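Local coordinates for protein mosquitocidal toxin (Bacillus sphaericus, PDB 2CB4) that probably kills mosquito larvae by ADP-ribosylating target proteins, this chain being the catalytic ADP-ribosyltransferase domain of the longer toxin, at residues Glu75-Arg80 with Glu155-Gly160; Ile95-Asn100 with Arg116-Ser121; Leu112-Thr117 with Gln180-Gly185; Arg188-Arg193 with Asn211-Ser216. The protein carries 1 engineered substitution. All blocks are in the same frame, centred on the assembly; numbering follows the deposited sequence.

Contact 1 of 4, residues Glu75-Arg80 with Glu155-Gly160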
loop_
_atom_site.group_PDB
_atom_site.type_symbol
_atom_site.label_atom_id
_atom_site.label_comp_id
_atom_site.label_asym_id
_atom_site.label_seq_id
_atom_site.Cartn_x
_atom_site.Cartn_y
_atom_site.Cartn_z
ATOM N N GLU A 75 -4.446 -5.962 53.113
ATOM C CA GLU A 75 -5.361 -4.862 52.863
ATOM C C GLU A 75 -5.140 -4.161 51.525
ATOM O O GLU A 75 -6.066 -3.571 50.981
ATOM C CB GLU A 75 -5.279 -3.892 54.074
ATOM C CG GLU A 75 -6.350 -2.817 54.131
ATOM C CD GLU A 75 -5.863 -1.560 54.843
ATOM O OE1 GLU A 75 -4.979 -1.666 55.734
ATOM O OE2 GLU A 75 -6.357 -0.465 54.483
ATOM N N HIS A 76 -3.911 -4.264 50.974
ATOM C CA HIS A 76 -3.564 -3.654 49.687
ATOM C C HIS A 76 -3.330 -4.654 48.549
ATOM O O HIS A 76 -2.930 -4.274 47.455
ATOM C CB HIS A 76 -2.367 -2.687 49.838
ATOM C CG HIS A 76 -2.691 -1.512 50.696
ATOM N ND1 HIS A 76 -2.497 -1.523 52.064
ATOM C CD2 HIS A 76 -3.297 -0.336 50.402
ATOM C CE1 HIS A 76 -2.942 -0.385 52.567
ATOM N NE2 HIS A 76 -3.438 0.347 51.583
ATOM N N ARG A 77 -3.602 -5.921 48.837
ATOM C CA ARG A 77 -3.446 -7.009 47.895
ATOM C C ARG A 77 -4.580 -6.984 46.863
ATOM O O ARG A 77 -5.786 -7.090 47.208
ATOM C CB ARG A 77 -3.445 -8.339 48.638
ATOM C CG ARG A 77 -3.125 -9.532 47.756
ATOM C CD ARG A 77 -2.819 -10.729 48.609
ATOM N NE ARG A 77 -2.536 -11.922 47.814
ATOM C CZ ARG A 77 -3.395 -12.912 47.614
ATOM N NH1 ARG A 77 -4.605 -12.870 48.159
ATOM N NH2 ARG A 77 -3.042 -13.961 46.877
ATOM N N LEU A 78 -4.183 -6.821 45.603
ATOM C CA LEU A 78 -5.138 -6.754 44.489
ATOM C C LEU A 78 -5.021 -7.992 43.590
ATOM O O LEU A 78 -3.975 -8.658 43.531
ATOM C CB LEU A 78 -4.916 -5.488 43.665
ATOM C CG LEU A 78 -4.973 -4.164 44.425
ATOM C CD1 LEU A 78 -4.481 -3.038 43.514
ATOM C CD2 LEU A 78 -6.428 -3.926 44.853
ATOM N N LEU A 79 -6.111 -8.294 42.907
ATOM C CA LEU A 79 -6.172 -9.445 42.020
ATOM C C LEU A 79 -6.735 -9.050 40.674
ATOM O O LEU A 79 -7.569 -8.156 40.564
ATOM C CB LEU A 79 -7.091 -10.534 42.620
ATOM C CG LEU A 79 -6.806 -11.044 44.038
ATOM C CD1 LEU A 79 -7.959 -11.969 44.438
ATOM C CD2 LEU A 79 -5.453 -11.783 44.081
ATOM N N ARG A 80 -6.298 -9.760 39.647
ATOM C CA ARG A 80 -6.817 -9.550 38.299
ATOM C C ARG A 80 -6.925 -10.876 37.560
ATOM O O ARG A 80 -5.945 -11.593 37.410
ATOM C CB ARG A 80 -5.995 -8.554 37.477
ATOM C CG ARG A 80 -6.539 -8.476 36.094
ATOM C CD ARG A 80 -6.070 -7.285 35.314
ATOM N NE ARG A 80 -6.425 -7.481 33.919
ATOM C CZ ARG A 80 -7.420 -6.877 33.278
ATOM N NH1 ARG A 80 -8.173 -5.966 33.874
ATOM N NH2 ARG A 80 -7.637 -7.176 32.013
ATOM N N GLU A 155 -1.702 -11.583 41.045
ATOM C CA GLU A 155 -1.566 -10.932 42.351
ATOM C C GLU A 155 -0.732 -9.669 42.172
ATOM O O GLU A 155 0.401 -9.704 41.691
ATOM C CB GLU A 155 -0.895 -11.870 43.358
ATOM C CG GLU A 155 -0.662 -11.249 44.727
ATOM C CD GLU A 155 0.292 -12.073 45.556
ATOM O OE1 GLU A 155 1.329 -12.524 45.019
ATOM O OE2 GLU A 155 -0.020 -12.331 46.733
ATOM N N ILE A 156 -1.318 -8.549 42.561
ATOM C CA ILE A 156 -0.703 -7.239 42.378
ATOM C C ILE A 156 -0.587 -6.404 43.677
ATOM O O ILE A 156 -1.475 -6.444 44.543
ATOM C CB ILE A 156 -1.625 -6.442 41.373
ATOM C CG1 ILE A 156 -1.765 -7.216 40.051
ATOM C CG2 ILE A 156 -1.169 -4.988 41.182
ATOM C CD1 ILE A 156 -3.067 -7.005 39.345
ATOM N N PHE A 157 0.491 -5.624 43.761
ATOM C CA PHE A 157 0.753 -4.658 44.856
ATOM C C PHE A 157 1.329 -3.486 44.094
ATOM O O PHE A 157 2.437 -3.543 43.612
ATOM C CB PHE A 157 1.769 -5.176 45.873
ATOM C CG PHE A 157 1.258 -6.345 46.695
ATOM C CD1 PHE A 157 0.440 -6.124 47.807
ATOM C CD2 PHE A 157 1.573 -7.661 46.338
ATOM C CE1 PHE A 157 -0.013 -7.194 48.568
ATOM C CE2 PHE A 157 1.120 -8.723 47.093
ATOM C CZ PHE A 157 0.324 -8.485 48.221
ATOM N N ALA A 158 0.529 -2.446 43.933
ATOM C CA ALA A 158 0.918 -1.300 43.139
ATOM C C ALA A 158 0.591 -0.003 43.878
ATOM O O ALA A 158 -0.314 0.045 44.720
ATOM C CB ALA A 158 0.100 -1.342 41.777
ATOM N N PRO A 159 1.270 1.060 43.497
ATOM C CA PRO A 159 0.986 2.353 44.085
ATOM C C PRO A 159 -0.255 2.905 43.390
ATOM O O PRO A 159 -0.444 2.720 42.176
ATOM C CB PRO A 159 2.209 3.209 43.648
ATOM C CG PRO A 159 2.714 2.540 42.370
ATOM C CD PRO A 159 2.511 1.082 42.666
ATOM N N GLY A 160 -1.077 3.634 44.145
ATOM C CA GLY A 160 -2.237 4.284 43.570
ATOM C C GLY A 160 -3.471 3.458 43.322
ATOM O O GLY A 160 -3.768 2.472 44.016
HETATM O O HOH W 1 -1.402 -2.491 46.176
#
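Arg-77 and Glu-155 form a buried salt bridge beside the antiparallel pairing of strands 78-82 and 150-156. Arg-77 NE donates to Glu-155 OE2 over 2.8 Å, almost straight (173°); the proton meets the anti lone pair of OE2, and OE2 lies in the guanidinium plane. A weak second bond comes from Arg-77 NH2. The carboxylate stands nearly perpendicular to the guanidinium (89°). Arg-77 CG, anti to the backbone N (chi1 -173°), lies 3.6 Å from Phe-157 CZ. Next to it, Leu-78 and Ile-156 make the hydrogen-bonded pair: Leu-78 N to Ile-156 O 2.9 Å, and Ile-156 N to Leu-78 O 2.8 Å. Their CB atoms touch on the face where Leu-78 meets Ile-181 and Phe-183. Next to the pair, water 1 lies 2.7 Å from His-76 O and accepts from Ala-158 N. In the second shell Glu-137 binds Arg-77 NH1, Arg-193 NH2 reaches Glu-155 OE2, and Ser-194 OG bonds Glu-155 OE1. A buried carboxylate held between two arginines and a serine is expected to stay ionised, its charge balanced inside the sheet.

Contact 2 of 4, residues Ile95-Asn100 with Arg116-Ser121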
loop_
_atom_site.group_PDB
_atom_site.type_symbol
_atom_site.label_atom_id
_atom_site.label_comp_id
_atom_site.label_asym_id
_atom_site.label_seq_id
_atom_site.Cartn_x
_atom_site.Cartn_y
_atom_site.Cartn_z
ATOM N N ILE A 95 -1.456 -3.473 30.092
ATOM C CA ILE A 95 -1.562 -2.302 29.226
ATOM C C ILE A 95 -3.048 -2.159 28.896
ATOM O O ILE A 95 -3.735 -3.156 28.668
ATOM C CB ILE A 95 -0.707 -2.509 27.935
ATOM C CG1 ILE A 95 0.777 -2.726 28.319
ATOM C CG2 ILE A 95 -0.860 -1.324 26.958
ATOM C CD1 ILE A 95 1.660 -3.119 27.096
ATOM N N PRO A 96 -3.564 -0.933 28.941
ATOM C CA PRO A 96 -4.996 -0.718 28.692
ATOM C C PRO A 96 -5.406 -0.964 27.234
ATOM O O PRO A 96 -4.566 -0.963 26.333
ATOM C CB PRO A 96 -5.202 0.773 29.052
ATOM C CG PRO A 96 -3.994 1.195 29.742
ATOM C CD PRO A 96 -2.877 0.317 29.317
ATOM N N ARG A 97 -6.707 -1.145 27.006
ATOM C CA ARG A 97 -7.206 -1.340 25.650
ATOM C C ARG A 97 -6.945 -0.138 24.742
ATOM O O ARG A 97 -6.737 -0.320 23.553
ATOM C CB ARG A 97 -8.668 -1.743 25.651
ATOM C CG ARG A 97 -8.841 -3.119 26.251
ATOM C CD ARG A 97 -10.291 -3.397 26.561
ATOM N NE ARG A 97 -11.052 -3.566 25.340
ATOM C CZ ARG A 97 -12.369 -3.425 25.256
ATOM N NH1 ARG A 97 -13.107 -3.120 26.328
ATOM N NH2 ARG A 97 -12.958 -3.606 24.100
ATOM N N VAL A 98 -6.930 1.076 25.302
ATOM C CA VAL A 98 -6.613 2.292 24.541
ATOM C C VAL A 98 -5.208 2.740 25.005
ATOM O O VAL A 98 -4.955 2.910 26.193
ATOM C CB VAL A 98 -7.653 3.409 24.779
ATOM C CG1 VAL A 98 -7.196 4.723 24.148
ATOM C CG2 VAL A 98 -9.009 2.996 24.237
ATOM N N THR A 99 -4.284 2.875 24.059
ATOM C CA THR A 99 -2.897 3.230 24.367
ATOM C C THR A 99 -2.390 4.552 23.748
ATOM O O THR A 99 -1.275 4.993 24.025
ATOM C CB THR A 99 -1.932 2.072 23.933
ATOM O OG1 THR A 99 -2.029 1.875 22.517
ATOM C CG2 THR A 99 -2.301 0.746 24.643
ATOM N N ASN A 100 -3.191 5.182 22.911
ATOM C CA ASN A 100 -2.759 6.424 22.261
ATOM C C ASN A 100 -3.171 7.687 23.015
ATOM O O ASN A 100 -4.214 7.710 23.670
ATOM C CB ASN A 100 -3.281 6.480 20.818
ATOM C CG ASN A 100 -4.797 6.648 20.753
ATOM O OD1 ASN A 100 -5.547 5.748 21.137
ATOM N ND2 ASN A 100 -5.247 7.821 20.311
ATOM N N ARG A 116 -19.607 0.903 33.623
ATOM C CA ARG A 116 -20.938 0.445 33.322
ATOM C C ARG A 116 -21.088 -0.401 32.069
ATOM O O ARG A 116 -21.977 -1.254 31.995
ATOM C CB ARG A 116 -21.873 1.661 33.179
ATOM C CG ARG A 116 -23.371 1.252 33.034
ATOM C CD ARG A 116 -24.308 2.452 33.068
ATOM N NE ARG A 116 -24.260 3.177 34.339
ATOM C CZ ARG A 116 -24.779 2.727 35.479
ATOM N NH1 ARG A 116 -25.386 1.534 35.522
ATOM N NH2 ARG A 116 -24.691 3.466 36.585
ATOM N N THR A 117 -20.276 -0.115 31.060
ATOM C CA THR A 117 -20.408 -0.769 29.770
ATOM C C THR A 117 -19.212 -1.575 29.291
ATOM O O THR A 117 -19.347 -2.380 28.349
ATOM C CB THR A 117 -20.684 0.293 28.663
ATOM O OG1 THR A 117 -19.460 0.946 28.328
ATOM C CG2 THR A 117 -21.692 1.342 29.111
ATOM N N ASN A 118 -18.040 -1.325 29.885
ATOM C CA ASN A 118 -16.805 -1.990 29.477
ATOM C C ASN A 118 -16.264 -1.509 28.142
ATOM O O ASN A 118 -15.548 -2.233 27.464
ATOM C CB ASN A 118 -16.925 -3.512 29.460
ATOM C CG ASN A 118 -15.576 -4.213 29.743
ATOM O OD1 ASN A 118 -14.685 -3.657 30.417
ATOM N ND2 ASN A 118 -15.444 -5.420 29.238
ATOM N N SER A 119 -16.592 -0.285 27.777
ATOM C CA SER A 119 -16.111 0.325 26.542
ATOM C C SER A 119 -14.572 0.472 26.653
ATOM O O SER A 119 -14.037 0.573 27.748
ATOM C CB SER A 119 -16.773 1.714 26.407
ATOM O OG SER A 119 -16.722 2.432 27.649
ATOM N N PRO A 120 -13.867 0.476 25.529
ATOM C CA PRO A 120 -12.394 0.600 25.535
ATOM C C PRO A 120 -11.951 1.906 26.164
ATOM O O PRO A 120 -12.499 2.977 25.865
ATOM C CB PRO A 120 -12.016 0.598 24.046
ATOM C CG PRO A 120 -13.212 0.053 23.350
ATOM C CD PRO A 120 -14.416 0.347 24.167
ATOM N N SER A 121 -10.932 1.828 27.015
ATOM C CA SER A 121 -10.460 3.020 27.684
ATOM C C SER A 121 -9.028 2.836 28.120
ATOM O O SER A 121 -8.413 1.810 27.842
ATOM C CB SER A 121 -11.341 3.276 28.909
ATOM O OG SER A 121 -11.106 2.310 29.912
HETATM O O HOH W 2 -15.970 -3.265 24.421
#
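Arg-97 folds over Pro-120 where helix 111-117 has just ended in an ST turn, in which Thr-117 OG1 accepts from Ser-119 N; Asn-118 leaves the helix with positive phi. The arginine chain is extended to CD and then bent, chi3 of 70° turning NE aside; the guanidinium has one face toward the proline. Pro-120 CA sits 3.9 Å above the Arg-97 guanidinium plane, toward its rim, and Pro-120 CG is 3.7 Å from Arg-97 NH2. The two side chains cross obliquely. At the guanidinium edge the polar work is done: Arg-97 NH1 donates to Asn-118 O over 2.8 Å, close to the guanidinium plane but bent at the hydrogen (133°). Water 2 adds a second link, accepting from Arg-97 NH2 at 3.0 Å and donating to Asn-118 O, so the same carbonyl that follows the helix is gripped directly and through solvent. Val-98 CG2 rests 3.9 Å from Pro-120 CB, while Val-98 N donates to Ser-121 O (3.0 Å) from well above the carbonyl plane. Ser-121 OG turns instead to Phe-123 N, at the start of strand 123-131. Arg-97 also touches Asn-254 and Asp-256, and in the assembly Ser-119 packs on Thr-30 of the second subunit. The loop 95-100 is thus joined to the helix exit, where Pro-96 CB lies 3.6 Å from Ser-121 O.

Contact 3 of 4, residues Leu112-Thr117 with Gln180-Gly185. Engineered in segment 180-185: Gln-180 (natural residue Glu).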
loop_
_atom_site.group_PDB
_atom_site.type_symbol
_atom_site.label_atom_id
_atom_site.label_comp_id
_atom_site.label_asym_id
_atom_site.label_seq_id
_atom_site.Cartn_x
_atom_site.Cartn_y
_atom_site.Cartn_z
ATOM N N LEU A 112 -17.154 6.447 34.121
ATOM C CA LEU A 112 -18.465 5.837 34.404
ATOM C C LEU A 112 -18.939 4.926 33.282
ATOM O O LEU A 112 -19.517 3.883 33.547
ATOM C CB LEU A 112 -19.526 6.902 34.725
ATOM C CG LEU A 112 -19.520 7.368 36.191
ATOM C CD1 LEU A 112 -20.428 8.584 36.354
ATOM C CD2 LEU A 112 -19.906 6.248 37.167
ATOM N N ASN A 113 -18.640 5.283 32.038
ATOM C CA ASN A 113 -19.031 4.464 30.928
ATOM C C ASN A 113 -18.201 3.207 30.900
ATOM O O ASN A 113 -18.705 2.102 30.590
ATOM C CB ASN A 113 -18.870 5.206 29.609
ATOM C CG ASN A 113 -20.067 6.026 29.264
ATOM O OD1 ASN A 113 -21.083 6.090 30.017
ATOM N ND2 ASN A 113 -19.988 6.683 28.150
ATOM N N TYR A 114 -16.926 3.388 31.248
ATOM C CA TYR A 114 -16.004 2.267 31.268
ATOM C C TYR A 114 -16.507 1.179 32.237
ATOM O O TYR A 114 -16.666 0.026 31.889
ATOM C CB TYR A 114 -14.562 2.743 31.516
ATOM C CG TYR A 114 -13.739 1.664 32.025
ATOM C CD1 TYR A 114 -13.261 0.690 31.150
ATOM C CD2 TYR A 114 -13.522 1.501 33.413
ATOM C CE1 TYR A 114 -12.579 -0.416 31.635
ATOM C CE2 TYR A 114 -12.845 0.420 33.892
ATOM C CZ TYR A 114 -12.389 -0.552 32.977
ATOM O OH TYR A 114 -11.645 -1.600 33.430
ATOM N N LEU A 115 -16.839 1.580 33.439
ATOM C CA LEU A 115 -17.364 0.666 34.472
ATOM C C LEU A 115 -18.741 0.084 34.167
ATOM O O LEU A 115 -19.079 -1.044 34.514
ATOM C CB LEU A 115 -17.475 1.437 35.798
ATOM C CG LEU A 115 -16.208 2.062 36.389
ATOM C CD1 LEU A 115 -16.679 3.024 37.489
ATOM C CD2 LEU A 115 -15.254 0.900 36.937
ATOM N N ARG A 116 -19.607 0.903 33.623
ATOM C CA ARG A 116 -20.938 0.445 33.322
ATOM C C ARG A 116 -21.088 -0.401 32.069
ATOM O O ARG A 116 -21.977 -1.254 31.995
ATOM C CB ARG A 116 -21.873 1.661 33.179
ATOM C CG ARG A 116 -23.371 1.252 33.034
ATOM C CD ARG A 116 -24.308 2.452 33.068
ATOM N NE ARG A 116 -24.260 3.177 34.339
ATOM C CZ ARG A 116 -24.779 2.727 35.479
ATOM N NH1 ARG A 116 -25.386 1.534 35.522
ATOM N NH2 ARG A 116 -24.691 3.466 36.585
ATOM N N THR A 117 -20.276 -0.115 31.060
ATOM C CA THR A 117 -20.408 -0.769 29.770
ATOM C C THR A 117 -19.212 -1.575 29.291
ATOM O O THR A 117 -19.347 -2.380 28.349
ATOM C CB THR A 117 -20.684 0.293 28.663
ATOM O OG1 THR A 117 -19.460 0.946 28.328
ATOM C CG2 THR A 117 -21.692 1.342 29.111
ATOM N N GLN A 180 -13.837 -2.878 42.992
ATOM C CA GLN A 180 -12.706 -2.576 42.123
ATOM C C GLN A 180 -11.823 -1.480 42.506
ATOM O O GLN A 180 -12.294 -0.431 42.985
ATOM C CB GLN A 180 -13.241 -2.048 40.821
ATOM C CG GLN A 180 -13.462 -2.978 39.735
ATOM C CD GLN A 180 -13.680 -2.211 38.422
ATOM O OE1 GLN A 180 -12.826 -1.399 37.958
ATOM N NE2 GLN A 180 -14.828 -2.418 37.812
ATOM N N ILE A 181 -10.560 -1.624 42.106
ATOM C CA ILE A 181 -9.588 -0.574 42.236
ATOM C C ILE A 181 -9.131 -0.406 40.780
ATOM O O ILE A 181 -8.678 -1.363 40.182
ATOM C CB ILE A 181 -8.442 -0.975 43.161
ATOM C CG1 ILE A 181 -8.975 -1.594 44.453
ATOM C CG2 ILE A 181 -7.436 0.178 43.229
ATOM C CD1 ILE A 181 -9.978 -0.569 45.348
ATOM N N THR A 182 -9.365 0.767 40.191
ATOM C CA THR A 182 -9.057 1.037 38.785
ATOM C C THR A 182 -7.748 1.796 38.609
ATOM O O THR A 182 -7.440 2.689 39.432
ATOM C CB THR A 182 -10.198 1.867 38.145
ATOM O OG1 THR A 182 -11.426 1.145 38.253
ATOM C CG2 THR A 182 -9.924 2.192 36.692
ATOM N N PHE A 183 -6.991 1.436 37.543
ATOM C CA PHE A 183 -5.704 2.050 37.251
ATOM C C PHE A 183 -5.681 2.731 35.910
ATOM O O PHE A 183 -5.591 2.080 34.881
ATOM C CB PHE A 183 -4.575 1.024 37.352
ATOM C CG PHE A 183 -4.354 0.510 38.748
ATOM C CD1 PHE A 183 -3.306 1.000 39.540
ATOM C CD2 PHE A 183 -5.208 -0.437 39.286
ATOM C CE1 PHE A 183 -3.125 0.544 40.836
ATOM C CE2 PHE A 183 -5.029 -0.911 40.589
ATOM C CZ PHE A 183 -3.994 -0.410 41.375
ATOM N N PRO A 184 -5.739 4.064 35.921
ATOM C CA PRO A 184 -5.688 4.816 34.665
ATOM C C PRO A 184 -4.257 4.645 34.146
ATOM O O PRO A 184 -3.288 4.895 34.881
ATOM C CB PRO A 184 -5.957 6.285 35.116
ATOM C CG PRO A 184 -6.577 6.185 36.469
ATOM C CD PRO A 184 -5.927 4.960 37.094
ATOM N N GLY A 185 -4.117 4.162 32.911
ATOM C CA GLY A 185 -2.795 3.934 32.332
ATOM C C GLY A 185 -2.257 2.508 32.561
ATOM O O GLY A 185 -1.176 2.165 32.083
#
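Helix 111-117 packs Leu-115 against Gln-180, first residue of strand 180-184 and probably the second position of the ExE signature of arginine-type ADP-ribosyltransferases that Glu-178 begins; Gln-180 is engineered, the natural residue being Glu. The helix and strand segments run at 131° with axes 11.8 Å apart, so only side-chain ends meet. Leu-115 CD2 reaches the terminal amide, 3.5 Å from both NE2 and OE1 of Gln-180; the two chains pass alongside in opposite directions. Tyr-114 approaches edge-on, its CE2 4.5 Å from Gln-180 OE1 with the oxygen near the ring plane, while Thr-182 CG2 is 4.4 Å from Tyr-114 CE2. The polar end of Gln-180 is well served: OE1 takes a weak bond from Thr-182 OG1 (2.9 Å) and a bond with Ser-125 OG, and NE2 bonds Glu-178. Ser-125 OG also bonds Tyr-114 OH, so the serine ties the helix and the strand together. Ile-164 touches Leu-115, Gln-180 and Thr-182. At the helix end Thr-117 OG1 donates to Asn-113 O over 2.7 Å, on the opposite face of that carbonyl from the backbone donor Thr-117 N. Gln-180, in place of the natural Glu, two residues after Glu-178 and hydrogen-bonded to Ser-125, is consistent with the catalytic glutamate position of the R-S-E class of ADP-ribosyltransferases.

Contact 4 of 4, residues Arg188-Arg193 with Asn211-Ser216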
loop_
_atom_site.group_PDB
_atom_site.type_symbol
_atom_site.label_atom_id
_atom_site.label_comp_id
_atom_site.label_asym_id
_atom_site.label_seq_id
_atom_site.Cartn_x
_atom_site.Cartn_y
_atom_site.Cartn_z
ATOM N N ARG A 188 2.433 -1.609 35.466
ATOM C CA ARG A 188 3.689 -2.171 34.977
ATOM C C ARG A 188 3.961 -3.545 35.610
ATOM O O ARG A 188 3.489 -3.824 36.707
ATOM C CB ARG A 188 4.804 -1.182 35.245
ATOM C CG ARG A 188 4.606 0.095 34.412
ATOM C CD ARG A 188 5.854 0.975 34.426
ATOM N NE ARG A 188 6.339 1.249 35.786
ATOM C CZ ARG A 188 5.909 2.244 36.562
ATOM N NH1 ARG A 188 4.959 3.055 36.137
ATOM N NH2 ARG A 188 6.418 2.422 37.771
ATOM N N PRO A 189 4.713 -4.412 34.919
ATOM C CA PRO A 189 4.946 -5.778 35.426
ATOM C C PRO A 189 5.646 -5.916 36.770
ATOM O O PRO A 189 5.495 -6.939 37.467
ATOM C CB PRO A 189 5.760 -6.439 34.291
ATOM C CG PRO A 189 6.375 -5.303 33.536
ATOM C CD PRO A 189 5.392 -4.181 33.617
ATOM N N GLU A 190 6.441 -4.922 37.142
ATOM C CA GLU A 190 7.158 -4.995 38.432
ATOM C C GLU A 190 6.223 -4.940 39.651
ATOM O O GLU A 190 6.636 -5.211 40.759
ATOM C CB GLU A 190 8.306 -3.967 38.514
ATOM C CG GLU A 190 7.865 -2.494 38.510
ATOM C CD GLU A 190 7.848 -1.885 37.139
ATOM O OE1 GLU A 190 7.733 -2.644 36.152
ATOM O OE2 GLU A 190 7.931 -0.633 37.051
ATOM N N PHE A 191 4.953 -4.624 39.426
ATOM C CA PHE A 191 3.935 -4.581 40.487
ATOM C C PHE A 191 3.091 -5.868 40.544
ATOM O O PHE A 191 2.137 -5.963 41.326
ATOM C CB PHE A 191 3.032 -3.368 40.269
ATOM C CG PHE A 191 3.793 -2.074 40.305
ATOM C CD1 PHE A 191 4.601 -1.774 41.423
ATOM C CD2 PHE A 191 3.778 -1.198 39.228
ATOM C CE1 PHE A 191 5.353 -0.603 41.455
ATOM C CE2 PHE A 191 4.530 -0.037 39.258
ATOM C CZ PHE A 191 5.340 0.256 40.372
ATOM N N ILE A 192 3.439 -6.841 39.701
ATOM C CA ILE A 192 2.725 -8.112 39.630
ATOM C C ILE A 192 3.635 -9.151 40.239
ATOM O O ILE A 192 4.700 -9.471 39.699
ATOM C CB ILE A 192 2.300 -8.468 38.166
ATOM C CG1 ILE A 192 1.763 -7.210 37.451
ATOM C CG2 ILE A 192 1.281 -9.605 38.164
ATOM C CD1 ILE A 192 1.393 -7.424 35.977
ATOM N N ARG A 193 3.240 -9.627 41.412
ATOM C CA ARG A 193 4.061 -10.560 42.150
ATOM C C ARG A 193 4.006 -12.010 41.711
ATOM O O ARG A 193 5.007 -12.715 41.725
ATOM C CB ARG A 193 3.759 -10.476 43.664
ATOM C CG ARG A 193 4.770 -11.343 44.464
ATOM C CD ARG A 193 4.808 -10.979 45.918
ATOM N NE ARG A 193 3.647 -11.516 46.608
ATOM C CZ ARG A 193 3.414 -11.378 47.904
ATOM N NH1 ARG A 193 4.272 -10.732 48.659
ATOM N NH2 ARG A 193 2.319 -11.894 48.447
ATOM N N ASN A 211 11.064 -10.401 39.236
ATOM C CA ASN A 211 11.284 -8.972 39.072
ATOM C C ASN A 211 10.275 -8.111 39.819
ATOM O O ASN A 211 10.204 -6.911 39.615
ATOM C CB ASN A 211 11.257 -8.600 37.582
ATOM C CG ASN A 211 12.134 -9.508 36.748
ATOM O OD1 ASN A 211 13.245 -9.829 37.130
ATOM N ND2 ASN A 211 11.636 -9.914 35.608
ATOM N N PHE A 212 9.494 -8.733 40.687
ATOM C CA PHE A 212 8.530 -7.998 41.480
ATOM C C PHE A 212 9.332 -6.932 42.303
ATOM O O PHE A 212 10.412 -7.201 42.816
ATOM C CB PHE A 212 7.778 -8.964 42.401
ATOM C CG PHE A 212 6.834 -8.266 43.344
ATOM C CD1 PHE A 212 5.788 -7.492 42.850
ATOM C CD2 PHE A 212 7.034 -8.327 44.720
ATOM C CE1 PHE A 212 4.932 -6.811 43.715
ATOM C CE2 PHE A 212 6.167 -7.652 45.588
ATOM C CZ PHE A 212 5.132 -6.882 45.080
ATOM N N ILE A 213 8.784 -5.728 42.375
ATOM C CA ILE A 213 9.375 -4.581 43.038
ATOM C C ILE A 213 9.991 -4.848 44.437
ATOM O O ILE A 213 10.957 -4.193 44.814
ATOM C CB ILE A 213 8.342 -3.447 43.081
ATOM C CG1 ILE A 213 9.019 -2.066 43.062
ATOM C CG2 ILE A 213 7.387 -3.662 44.253
ATOM C CD1 ILE A 213 10.059 -1.911 42.041
ATOM N N ASN A 214 9.457 -5.811 45.197
ATOM C CA ASN A 214 10.029 -6.201 46.519
ATOM C C ASN A 214 10.276 -7.704 46.565
ATOM O O ASN A 214 9.453 -8.462 47.080
ATOM C CB ASN A 214 9.109 -5.844 47.669
ATOM C CG ASN A 214 9.834 -5.883 49.027
ATOM O OD1 ASN A 214 9.438 -5.185 49.955
ATOM N ND2 ASN A 214 10.909 -6.677 49.130
ATOM N N PRO A 215 11.412 -8.120 46.028
ATOM C CA PRO A 215 11.788 -9.533 45.951
ATOM C C PRO A 215 11.933 -10.282 47.264
ATOM O O PRO A 215 11.938 -11.516 47.281
ATOM C CB PRO A 215 13.141 -9.519 45.203
ATOM C CG PRO A 215 13.432 -8.095 44.861
ATOM C CD PRO A 215 12.508 -7.215 45.608
ATOM N N SER A 216 12.085 -9.561 48.363
ATOM C CA SER A 216 12.236 -10.235 49.665
ATOM C C SER A 216 10.918 -10.854 50.133
ATOM O O SER A 216 10.901 -11.708 51.029
ATOM C CB SER A 216 12.790 -9.275 50.730
ATOM O OG SER A 216 11.877 -8.221 50.983
#
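Arg-193 and Phe-212 both carry CG anti to the backbone N (chi1 -173° and 175°), Arg-193 running its chain along the face of the ring that Phe-212 offers. Arg-193 CB stands 3.7 Å from the Phe-212 ring centroid, 11° off its normal, a CH-pi contact; farther along, Arg-193 CD is 3.6 Å from Phe-212 CE2. The neighbouring Ile-213 puts CG2 on the opposite face, toward the rim, and Phe-191 O lies at the ring edge, so Phe-212 is wedged from three sides. Beside it the main chains meet through one bond: Ile-213 N donates to Glu-190 O over 2.7 Å, in the plane of the carbonyl. Glu-190 O also touches Phe-212 CD1 at 3.2 Å. The carboxylate of Glu-190 turns back, where Glu-190 OE2 accepts from Arg-188 NE (2.8 Å) in a salt bridge met from above the carboxylate plane. Phe-191 lays one ring face over Glu-190 CG and leans CE2 on the Arg-188 guanidinium. Arg-193 extends beyond the ring, its NH2 bridging to Glu-155 and NH1 bonding Thr-217, while Asn-211 OD1 bonds His-144 of the third subunit. The arrangement is a 3-10 turn, 189-191, feeding directly into strand 192-199, with the loop that follows its hairpin partner, strand 202-208, folded back over its start in the ADP-ribosyltransferase sheet.

Contacts 1, 3 and 4 all reach the same mixed sheet. Contacts 1 and 4 lie closest of these, centres 11 Å apart, on the neighbouring strands 150-156 and 192-199. Contact 3 has its centre 16 Å from that of contact 1, and the two touch. Contacts 2 and 3 share helix 111-117, centres 8 Å apart, and both face the second subunit, whereas contact 4, on the opposite side of the chain's centre from contact 3, faces the third. Along the chain contact 2 is nested inside the loop closed by contact 1, contacts 1 and 3 interleave, and contact 4 comes last. The presumed active-site strands are thereby linked with the helix beside them and with subunit interfaces.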